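Local coordinates for protein small ribosomal subunit biogenesis GTPase RsgA (Thermotoga maritima, PDB 1U0L) that probably assists late maturation of the small ribosomal subunit as a circularly permuted GTPase that hydrolyses GTP slowly and also binds zinc, at residues Lys48-Asp53 and Leu71-Leu76; Val91-Met96 and Ser178-Ser183; Val150-Lys155 and Ser183-Ala188. All coordinates share one frame; numbering follows the deposited sequence.

Contacts 2 and 3, with centres about 10 Å apart, build neighbouring parts of the nucleotide site, and contact 1 lies far from it. Contacts 2 and 3 share Ser-183 and helix 182-189, and both touch GDP. Contact 2 lies at the diphosphate, while contact 3 runs from the phosphates to the guanine. They also pack on each other, with Val-91 CG2 3.3 Å from Leu-185 CD1. Contact 1 joins a loop of the N-terminal OB domain to the loop that follows strand 65-70, on the opposite side of the chain's centre. Its centre is about 29 Å from that of either other contact. Its nearest atoms are about 17 Å from contact 2 and about 14 Å from contact 3.

Contact 1: residues Lys48-Asp53 and Leu71-Leu76; sequences KIYVGD and LHRKNL
The Tyr-50 ring turns its edge to the guanidinium of Arg-73, and Tyr-50 CD1 lies over one face of that group. The two planes stand 59° apart. Tyr-50 CG is anti to the carbonyl carbon (chi1 -61°), which sets the ring there. Arg-73 NH2 approaches close to the ring plane, 3.3 Å from Tyr-50 CD1. At the guanidinium's edge sit Lys-48 O and the carboxylate of Asp-53. The bond from Arg-73 NH2 to Lys-48 O is 3.0 Å long but bent (122°), and so weak. Asp-53 and Arg-73 form a salt bridge with nearly coplanar groups, its exact spacing doubtful. OD2 of Asp-53 also accepts a hydrogen bond from Tyr-50 N at 2.9 Å, on its anti side. The same side of the ring meets Leu-76 obliquely, with Tyr-50 CE1 3.8 Å from Leu-76 CD1. An alanine in place of Tyr-50 would probably open a gap beside Leu-76 and let the Arg-73 guanidinium turn more freely. His-81 also meets this ring. Tyr-50 to Asp-53 is a type II beta turn, with Gly-52 at the position that favours glycine. This turn leads into strand 54-58 of the OB domain, and Arg-73 ties it to the loop between strands 65-70 and 76-77.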
loop_
_atom_site.group_PDB
_atom_site.type_symbol
_atom_site.label_atom_id
_atom_site.label_comp_id
_atom_site.label_asym_id
_atom_site.label_seq_id
_atom_site.Cartn_x
_atom_site.Cartn_y
_atom_site.Cartn_z
ATOM N N LYS A 48 -3.489 14.053 -16.748
ATOM C CA LYS A 48 -4.527 13.107 -16.325
ATOM C C LYS A 48 -4.889 13.254 -14.851
ATOM O O LYS A 48 -4.041 13.616 -14.036
ATOM C CB LYS A 48 -4.063 11.668 -16.576
ATOM C CG LYS A 48 -3.791 11.317 -18.032
ATOM C CD LYS A 48 -5.042 11.420 -18.878
ATOM C CE LYS A 48 -4.774 10.949 -20.293
ATOM N NZ LYS A 48 -4.418 9.500 -20.332
ATOM N N ILE A 49 -6.139 12.962 -14.505
ATOM C CA ILE A 49 -6.562 13.077 -13.122
ATOM C C ILE A 49 -6.990 11.716 -12.586
ATOM O O ILE A 49 -7.550 10.898 -13.319
ATOM C CB ILE A 49 -7.715 14.081 -12.981
ATOM C CG1 ILE A 49 -7.756 14.621 -11.552
ATOM C CG2 ILE A 49 -9.043 13.419 -13.306
ATOM C CD1 ILE A 49 -8.758 15.752 -11.346
ATOM N N TYR A 50 -6.729 11.468 -11.307
ATOM C CA TYR A 50 -7.060 10.182 -10.706
ATOM C C TYR A 50 -7.684 10.303 -9.319
ATOM O O TYR A 50 -7.758 11.381 -8.746
ATOM C CB TYR A 50 -5.792 9.325 -10.611
ATOM C CG TYR A 50 -5.144 9.027 -11.947
ATOM C CD1 TYR A 50 -3.946 9.640 -12.322
ATOM C CD2 TYR A 50 -5.745 8.150 -12.850
ATOM C CE1 TYR A 50 -3.367 9.386 -13.570
ATOM C CE2 TYR A 50 -5.182 7.890 -14.094
ATOM C CZ TYR A 50 -3.995 8.507 -14.455
ATOM O OH TYR A 50 -3.452 8.245 -15.704
ATOM N N VAL A 51 -8.143 9.177 -8.787
ATOM C CA VAL A 51 -8.721 9.162 -7.454
ATOM C C VAL A 51 -7.549 9.407 -6.492
ATOM O O VAL A 51 -6.469 8.808 -6.625
ATOM C CB VAL A 51 -9.355 7.790 -7.143
ATOM C CG1 VAL A 51 -10.180 7.869 -5.876
ATOM C CG2 VAL A 51 -10.198 7.328 -8.311
ATOM N N GLY A 52 -7.754 10.287 -5.525
ATOM C CA GLY A 52 -6.691 10.568 -4.582
ATOM C C GLY A 52 -5.914 11.809 -4.973
ATOM O O GLY A 52 -5.019 12.252 -4.242
ATOM N N ASP A 53 -6.250 12.365 -6.136
ATOM C CA ASP A 53 -5.592 13.567 -6.621
ATOM C C ASP A 53 -6.154 14.776 -5.925
ATOM O O ASP A 53 -7.369 14.875 -5.736
ATOM C CB ASP A 53 -5.771 13.729 -8.124
ATOM C CG ASP A 53 -4.518 13.372 -8.884
ATOM O OD1 ASP A 53 -3.425 13.524 -8.293
ATOM O OD2 ASP A 53 -4.610 12.953 -10.059
ATOM N N LEU A 71 -3.235 19.449 -8.588
ATOM C CA LEU A 71 -1.934 19.567 -7.923
ATOM C C LEU A 71 -0.996 18.429 -8.300
ATOM O O LEU A 71 -1.426 17.436 -8.880
ATOM C CB LEU A 71 -2.096 19.565 -6.402
ATOM C CG LEU A 71 -2.566 20.816 -5.660
ATOM C CD1 LEU A 71 -3.893 21.312 -6.221
ATOM C CD2 LEU A 71 -2.689 20.468 -4.177
ATOM N N HIS A 72 0.283 18.574 -7.958
ATOM C CA HIS A 72 1.275 17.542 -8.257
ATOM C C HIS A 72 1.164 16.391 -7.259
ATOM O O HIS A 72 1.026 16.604 -6.056
ATOM C CB HIS A 72 2.696 18.122 -8.233
ATOM C CG HIS A 72 2.935 19.186 -9.263
ATOM N ND1 HIS A 72 2.530 20.494 -9.096
ATOM C CD2 HIS A 72 3.544 19.134 -10.473
ATOM C CE1 HIS A 72 2.882 21.202 -10.156
ATOM N NE2 HIS A 72 3.498 20.400 -11.006
ATOM N N ARG A 73 1.222 15.168 -7.769
ATOM C CA ARG A 73 1.103 13.987 -6.931
ATOM C C ARG A 73 2.447 13.468 -6.414
ATOM O O ARG A 73 3.471 13.598 -7.087
ATOM C CB ARG A 73 0.388 12.889 -7.718
ATOM C CG ARG A 73 1.047 12.584 -9.033
ATOM C CD ARG A 73 0.476 11.339 -9.692
ATOM N NE ARG A 73 -0.269 11.631 -10.917
ATOM C CZ ARG A 73 -1.494 12.136 -10.927
ATOM N NH1 ARG A 73 -2.094 12.392 -9.775
ATOM N NH2 ARG A 73 -2.110 12.386 -12.077
ATOM N N LYS A 74 2.431 12.887 -5.213
ATOM C CA LYS A 74 3.635 12.329 -4.594
ATOM C C LYS A 74 3.923 10.941 -5.172
ATOM O O LYS A 74 5.044 10.442 -5.084
ATOM C CB LYS A 74 3.445 12.204 -3.080
ATOM C CG LYS A 74 2.304 11.267 -2.702
ATOM C CD LYS A 74 1.868 11.394 -1.245
ATOM C CE LYS A 74 2.910 10.857 -0.278
ATOM N NZ LYS A 74 2.456 11.015 1.138
ATOM N N ASN A 75 2.897 10.325 -5.754
ATOM C CA ASN A 75 3.005 8.989 -6.334
ATOM C C ASN A 75 1.686 8.585 -6.995
ATOM O O ASN A 75 0.685 9.291 -6.911
ATOM C CB ASN A 75 3.350 7.979 -5.245
ATOM C CG ASN A 75 2.271 7.878 -4.204
ATOM O OD1 ASN A 75 1.110 7.678 -4.536
ATOM N ND2 ASN A 75 2.637 8.013 -2.937
ATOM N N LEU A 76 1.687 7.426 -7.633
ATOM C CA LEU A 76 0.496 6.938 -8.306
ATOM C C LEU A 76 0.498 5.416 -8.318
ATOM O O LEU A 76 1.258 4.816 -9.072
ATOM C CB LEU A 76 0.477 7.434 -9.741
ATOM C CG LEU A 76 -0.860 7.683 -10.426
ATOM C CD1 LEU A 76 -0.669 7.358 -11.891
ATOM C CD2 LEU A 76 -1.971 6.838 -9.840
#

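Contact 2: residues Val91-Met96 and Ser178-Ser183; sequences VVTVKM and SGVGKS. With GDP (guanosine-5'-diphosphate), chain E.
Lys-182 passes between Val-91 and the beta phosphate of GDP. Its CB starts beside the phosphate, 3.3 Å from GDP O1B. CG is next, meeting GDP O1B on the phosphate side and Val-91 CB at 4.2 Å on the strand side. The chain then bends at chi3 and chi4, both near -60°. This curls CD and CE round and brings NZ back to the phosphate. NZ is hydrogen-bonded to GDP O1B at 3.2 Å. It also bonds to Gly-176 O, its stronger partner, and more weakly to Leu-177 O.

Val-180 fills the side toward the strand. Its CG1 lies between the backbone N and the carbonyl carbon (chi1 81°) and packs on Val-91 CG1 at 3.4 Å. The two valines meet obliquely. The other branch, CG2, is turned to Thr-93, whose OG1 and CB lie beside it. The Thr-93 and Val-180 side chains run past each other in opposite directions. Val-91 of strand 87-92 and Thr-93 thus pack against Val-180 of the loop.

The loop is the P-loop, or Walker A motif, between strand 171-175 and helix 182-189. Its backbone N-H groups surround the phosphate. Gly-179 N bonds to GDP O2B at 3.0 Å. Gly-181 N, at the helix N-cap, and Lys-182 N both bond to GDP O1B, the latter at 2.6 Å. Ser-183 N reaches GDP O3B at 2.7 Å. Gly-179 and Gly-181 have positive phi angles at which a side chain would press on the preceding carbonyl O, and one on Gly-181 would also crowd GDP N7.

GDP O1B is therefore gripped by two amides and by NZ of Lys-182. These donors, with the start of the helix, would stabilise negative charge on the beta phosphate.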
loop_
_atom_site.group_PDB
_atom_site.type_symbol
_atom_site.label_atom_id
_atom_site.label_comp_id
_atom_site.label_asym_id
_atom_site.label_seq_id
_atom_site.Cartn_x
_atom_site.Cartn_y
_atom_site.Cartn_z
ATOM N N VAL A 91 -2.267 -6.955 5.213
ATOM C CA VAL A 91 -2.907 -7.949 6.048
ATOM C C VAL A 91 -2.352 -9.317 5.693
ATOM O O VAL A 91 -2.373 -9.750 4.540
ATOM C CB VAL A 91 -4.435 -7.897 5.915
ATOM C CG1 VAL A 91 -5.063 -9.063 6.623
ATOM C CG2 VAL A 91 -4.936 -6.628 6.547
ATOM N N VAL A 92 -1.833 -9.976 6.715
ATOM C CA VAL A 92 -1.205 -11.267 6.573
ATOM C C VAL A 92 -1.907 -12.338 7.390
ATOM O O VAL A 92 -2.502 -12.065 8.429
ATOM C CB VAL A 92 0.276 -11.145 6.979
ATOM C CG1 VAL A 92 0.768 -12.420 7.633
ATOM C CG2 VAL A 92 1.101 -10.802 5.749
ATOM N N THR A 93 -1.786 -13.573 6.921
ATOM C CA THR A 93 -2.441 -14.715 7.535
ATOM C C THR A 93 -1.487 -15.901 7.667
ATOM O O THR A 93 -0.864 -16.298 6.681
ATOM C CB THR A 93 -3.640 -15.085 6.638
ATOM O OG1 THR A 93 -4.853 -14.630 7.247
ATOM C CG2 THR A 93 -3.684 -16.545 6.353
ATOM N N VAL A 94 -1.351 -16.474 8.861
ATOM C CA VAL A 94 -0.451 -17.632 8.981
ATOM C C VAL A 94 -1.192 -18.919 8.666
ATOM O O VAL A 94 -0.663 -19.813 7.995
ATOM C CB VAL A 94 0.200 -17.804 10.402
ATOM C CG1 VAL A 94 0.681 -16.471 10.918
ATOM C CG2 VAL A 94 -0.766 -18.465 11.367
ATOM N N LYS A 95 -2.426 -18.990 9.152
ATOM C CA LYS A 95 -3.287 -20.152 8.979
ATOM C C LYS A 95 -4.203 -19.831 7.813
ATOM O O LYS A 95 -3.830 -19.074 6.937
ATOM C CB LYS A 95 -4.094 -20.362 10.267
ATOM C CG LYS A 95 -4.645 -21.749 10.548
ATOM C CD LYS A 95 -5.472 -21.663 11.835
ATOM C CE LYS A 95 -6.195 -22.945 12.199
ATOM N NZ LYS A 95 -5.275 -24.044 12.613
ATOM N N MET A 96 -5.406 -20.391 7.820
ATOM C CA MET A 96 -6.363 -20.180 6.745
ATOM C C MET A 96 -5.739 -19.667 5.447
ATOM O O MET A 96 -5.073 -20.438 4.765
ATOM C CB MET A 96 -7.501 -19.284 7.216
ATOM C CG MET A 96 -8.541 -20.035 8.023
ATOM S SD MET A 96 -9.003 -21.601 7.250
ATOM C CE MET A 96 -8.166 -22.760 8.383
ATOM N N SER A 178 -6.226 -12.889 -1.186
ATOM C CA SER A 178 -7.675 -13.011 -1.082
ATOM C C SER A 178 -8.057 -13.919 0.048
ATOM O O SER A 178 -7.539 -15.027 0.154
ATOM C CB SER A 178 -8.250 -13.573 -2.368
ATOM O OG SER A 178 -7.615 -12.948 -3.477
ATOM N N GLY A 179 -8.951 -13.435 0.903
ATOM C CA GLY A 179 -9.429 -14.217 2.027
ATOM C C GLY A 179 -8.756 -13.911 3.342
ATOM O O GLY A 179 -9.265 -14.265 4.408
ATOM N N VAL A 180 -7.614 -13.238 3.274
ATOM C CA VAL A 180 -6.840 -12.908 4.464
ATOM C C VAL A 180 -7.645 -12.071 5.476
ATOM O O VAL A 180 -7.300 -12.017 6.657
ATOM C CB VAL A 180 -5.537 -12.188 4.052
ATOM C CG1 VAL A 180 -5.813 -10.716 3.785
ATOM C CG2 VAL A 180 -4.489 -12.378 5.104
ATOM N N GLY A 181 -8.721 -11.434 5.011
ATOM C CA GLY A 181 -9.568 -10.645 5.901
ATOM C C GLY A 181 -9.594 -9.136 5.708
ATOM O O GLY A 181 -10.046 -8.407 6.591
ATOM N N LYS A 182 -9.130 -8.666 4.554
ATOM C CA LYS A 182 -9.069 -7.235 4.254
ATOM C C LYS A 182 -10.402 -6.486 4.393
ATOM O O LYS A 182 -10.478 -5.445 5.049
ATOM C CB LYS A 182 -8.480 -7.027 2.848
ATOM C CG LYS A 182 -7.070 -7.615 2.691
ATOM C CD LYS A 182 -6.389 -7.263 1.368
ATOM C CE LYS A 182 -7.129 -7.823 0.154
ATOM N NZ LYS A 182 -7.214 -9.318 0.043
ATOM N N SER A 183 -11.456 -7.021 3.791
ATOM C CA SER A 183 -12.760 -6.389 3.860
ATOM C C SER A 183 -13.378 -6.492 5.262
ATOM O O SER A 183 -14.092 -5.591 5.694
ATOM C CB SER A 183 -13.692 -7.019 2.823
ATOM O OG SER A 183 -14.843 -6.219 2.606
HETATM P PB GDP E . -10.574 -10.355 1.966
HETATM O O1B GDP E . -9.164 -10.209 2.452
HETATM O O2B GDP E . -10.677 -11.007 0.596
HETATM O O3B GDP E . -11.368 -9.031 1.991
HETATM O O3A GDP E . -11.329 -11.391 3.034
HETATM P PA GDP E . -12.686 -11.219 3.805
HETATM O O1A GDP E . -13.856 -11.307 2.879
HETATM O O2A GDP E . -12.648 -9.959 4.662
HETATM O "O5'" GDP E . -12.687 -12.473 4.833
HETATM C "C5'" GDP E . -12.724 -13.804 4.309
HETATM C "C4'" GDP E . -13.435 -14.719 5.259
HETATM O "O4'" GDP E . -12.644 -14.762 6.470
HETATM C "C3'" GDP E . -14.905 -14.335 5.626
HETATM O "O3'" GDP E . -15.726 -15.581 5.457
HETATM C "C2'" GDP E . -14.836 -13.910 7.099
HETATM O "O2'" GDP E . -15.999 -14.382 7.769
HETATM C "C1'" GDP E . -13.450 -14.485 7.579
HETATM N N9 GDP E . -12.568 -13.558 8.523
HETATM C C8 GDP E . -12.056 -12.337 8.207
HETATM N N7 GDP E . -11.340 -11.839 9.234
HETATM C C5 GDP E . -11.409 -12.801 10.232
HETATM C C6 GDP E . -10.839 -12.820 11.540
HETATM O O6 GDP E . -10.135 -11.940 12.043
HETATM N N1 GDP E . -11.138 -13.986 12.275
HETATM C C2 GDP E . -11.919 -15.010 11.763
HETATM N N2 GDP E . -12.149 -16.075 12.551
HETATM N N3 GDP E . -12.455 -14.985 10.516
HETATM C C4 GDP E . -12.165 -13.860 9.817
#

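Contact 3: residues Val150-Lys155 and Ser183-Ala188; sequences VKTSAK and SSLLNA. With GDP (guanosine-5'-diphosphate), chain E.
Van der Waals contacts join Thr-152 and Ala-154 to helix 182-189. Leu-185 crosses Thr-152 at about a right angle and brings CD2 to 3.3 Å from Thr-152 OG1. CD1 of Leu-185 lies farther off, so one methyl does most of the touching. The methyl of Ala-154 fits against the helix surface. It is 3.6 Å from Ser-184 CB, and a little farther from Leu-185 CD2. One helical turn on, the Ala-188 methyl lies 3.7 Å from Ala-154 O. Ile-160 of helix 160-167 also touches Ala-188.

Ser-153, Ala-154 and Lys-155 match the SAK sequence of the G5 motif of GTPases. Here this loop meets the helix that follows the P-loop. In the chain it precedes the P-loop, as expected for a circularly permuted GTPase.

Hydrogen bonds to GDP come from both segments. Ala-154 N bonds to GDP O6 at 2.8 Å, which reads the guanine carbonyl. Ser-184 grips one alpha-phosphate oxygen twice, with N at 2.7 Å and OG at 2.6 Å from GDP O2A. Its OG lies anti to the carbonyl carbon and beside the backbone N (chi1 -57°), which brings both donors to the same oxygen. Ser-153 OG is hydrogen-bonded to Asp-126 OD1, and Asp-126 itself bonds to GDP. Thr-152 OG1 has a weak bond from Asn-123 ND2.

Contacts with the flat base involve the same loop. Lys-155 lays its CG over one face of the guanine, 3.6 Å from GDP C2. The Ala-154 methyl lies 3.5 Å from GDP N7.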
loop_
_atom_site.group_PDB
_atom_site.type_symbol
_atom_site.label_atom_id
_atom_site.label_comp_id
_atom_site.label_asym_id
_atom_site.label_seq_id
_atom_site.Cartn_x
_atom_site.Cartn_y
_atom_site.Cartn_z
ATOM N N VAL A 150 0.773 -5.257 13.790
ATOM C CA VAL A 150 -0.378 -5.225 14.692
ATOM C C VAL A 150 -1.169 -6.534 14.589
ATOM O O VAL A 150 -1.559 -6.966 13.499
ATOM C CB VAL A 150 -1.288 -4.004 14.424
ATOM C CG1 VAL A 150 -0.434 -2.764 14.265
ATOM C CG2 VAL A 150 -2.108 -4.210 13.193
ATOM N N LYS A 151 -1.367 -7.192 15.725
ATOM C CA LYS A 151 -2.107 -8.453 15.738
ATOM C C LYS A 151 -3.607 -8.159 15.831
ATOM O O LYS A 151 -4.068 -7.526 16.780
ATOM C CB LYS A 151 -1.695 -9.319 16.938
ATOM C CG LYS A 151 -0.227 -9.727 17.039
ATOM C CD LYS A 151 -0.079 -10.623 18.279
ATOM C CE LYS A 151 1.351 -11.005 18.627
ATOM N NZ LYS A 151 2.091 -9.846 19.186
ATOM N N THR A 152 -4.382 -8.645 14.873
ATOM C CA THR A 152 -5.808 -8.362 14.908
ATOM C C THR A 152 -6.763 -9.545 14.757
ATOM O O THR A 152 -6.361 -10.681 14.497
ATOM C CB THR A 152 -6.179 -7.356 13.808
ATOM O OG1 THR A 152 -6.147 -8.012 12.531
ATOM C CG2 THR A 152 -5.193 -6.199 13.795
ATOM N N SER A 153 -8.044 -9.236 14.936
ATOM C CA SER A 153 -9.134 -10.184 14.752
ATOM C C SER A 153 -10.346 -9.368 14.364
ATOM O O SER A 153 -10.935 -8.695 15.204
ATOM C CB SER A 153 -9.458 -10.958 16.017
ATOM O OG SER A 153 -10.509 -11.883 15.748
ATOM N N ALA A 154 -10.703 -9.404 13.087
ATOM C CA ALA A 154 -11.861 -8.665 12.611
ATOM C C ALA A 154 -13.070 -9.056 13.454
ATOM O O ALA A 154 -13.910 -8.216 13.777
ATOM C CB ALA A 154 -12.118 -8.981 11.149
ATOM N N LYS A 155 -13.137 -10.337 13.819
ATOM C CA LYS A 155 -14.234 -10.875 14.622
ATOM C C LYS A 155 -14.228 -10.412 16.083
ATOM O O LYS A 155 -15.166 -9.769 16.551
ATOM C CB LYS A 155 -14.191 -12.406 14.585
ATOM C CG LYS A 155 -14.512 -13.029 13.240
ATOM C CD LYS A 155 -15.985 -12.855 12.876
ATOM C CE LYS A 155 -16.315 -13.525 11.545
ATOM N NZ LYS A 155 -16.058 -14.997 11.584
ATOM N N SER A 183 -11.456 -7.021 3.791
ATOM C CA SER A 183 -12.760 -6.389 3.860
ATOM C C SER A 183 -13.378 -6.492 5.262
ATOM O O SER A 183 -14.092 -5.591 5.694
ATOM C CB SER A 183 -13.692 -7.019 2.823
ATOM O OG SER A 183 -14.843 -6.219 2.606
ATOM N N SER A 184 -13.105 -7.585 5.968
ATOM C CA SER A 184 -13.650 -7.777 7.312
ATOM C C SER A 184 -13.036 -6.807 8.301
ATOM O O SER A 184 -13.728 -6.317 9.198
ATOM C CB SER A 184 -13.402 -9.201 7.822
ATOM O OG SER A 184 -13.938 -10.184 6.956
ATOM N N LEU A 185 -11.734 -6.547 8.164
ATOM C CA LEU A 185 -11.050 -5.614 9.066
ATOM C C LEU A 185 -11.626 -4.215 8.872
ATOM O O LEU A 185 -11.907 -3.500 9.830
ATOM C CB LEU A 185 -9.548 -5.601 8.782
ATOM C CG LEU A 185 -8.751 -6.782 9.335
ATOM C CD1 LEU A 185 -7.367 -6.848 8.715
ATOM C CD2 LEU A 185 -8.662 -6.636 10.841
ATOM N N LEU A 186 -11.806 -3.851 7.608
ATOM C CA LEU A 186 -12.350 -2.562 7.226
ATOM C C LEU A 186 -13.656 -2.299 7.950
ATOM O O LEU A 186 -13.870 -1.212 8.506
ATOM C CB LEU A 186 -12.596 -2.535 5.721
ATOM C CG LEU A 186 -13.041 -1.203 5.129
ATOM C CD1 LEU A 186 -12.051 -0.123 5.501
ATOM C CD2 LEU A 186 -13.135 -1.330 3.618
ATOM N N ASN A 187 -14.528 -3.306 7.946
ATOM C CA ASN A 187 -15.829 -3.184 8.583
ATOM C C ASN A 187 -15.716 -3.165 10.094
ATOM O O ASN A 187 -16.587 -2.638 10.776
ATOM C CB ASN A 187 -16.752 -4.314 8.135
ATOM C CG ASN A 187 -18.199 -4.056 8.505
ATOM O OD1 ASN A 187 -18.591 -4.212 9.656
ATOM N ND2 ASN A 187 -18.995 -3.635 7.525
ATOM N N ALA A 188 -14.642 -3.744 10.613
ATOM C CA ALA A 188 -14.410 -3.768 12.052
ATOM C C ALA A 188 -13.952 -2.382 12.518
ATOM O O ALA A 188 -14.247 -1.959 13.643
ATOM C CB ALA A 188 -13.342 -4.817 12.392
HETATM P PB GDP E . -10.574 -10.355 1.966
HETATM O O1B GDP E . -9.164 -10.209 2.452
HETATM O O2B GDP E . -10.677 -11.007 0.596
HETATM O O3B GDP E . -11.368 -9.031 1.991
HETATM O O3A GDP E . -11.329 -11.391 3.034
HETATM P PA GDP E . -12.686 -11.219 3.805
HETATM O O1A GDP E . -13.856 -11.307 2.879
HETATM O O2A GDP E . -12.648 -9.959 4.662
HETATM O "O5'" GDP E . -12.687 -12.473 4.833
HETATM C "C5'" GDP E . -12.724 -13.804 4.309
HETATM C "C4'" GDP E . -13.435 -14.719 5.259
HETATM O "O4'" GDP E . -12.644 -14.762 6.470
HETATM C "C3'" GDP E . -14.905 -14.335 5.626
HETATM O "O3'" GDP E . -15.726 -15.581 5.457
HETATM C "C2'" GDP E . -14.836 -13.910 7.099
HETATM O "O2'" GDP E . -15.999 -14.382 7.769
HETATM C "C1'" GDP E . -13.450 -14.485 7.579
HETATM N N9 GDP E . -12.568 -13.558 8.523
HETATM C C8 GDP E . -12.056 -12.337 8.207
HETATM N N7 GDP E . -11.340 -11.839 9.234
HETATM C C5 GDP E . -11.409 -12.801 10.232
HETATM C C6 GDP E . -10.839 -12.820 11.540
HETATM O O6 GDP E . -10.135 -11.940 12.043
HETATM N N1 GDP E . -11.138 -13.986 12.275
HETATM C C2 GDP E . -11.919 -15.010 11.763
HETATM N N2 GDP E . -12.149 -16.075 12.551
HETATM N N3 GDP E . -12.455 -14.985 10.516
HETATM C C4 GDP E . -12.165 -13.860 9.817
#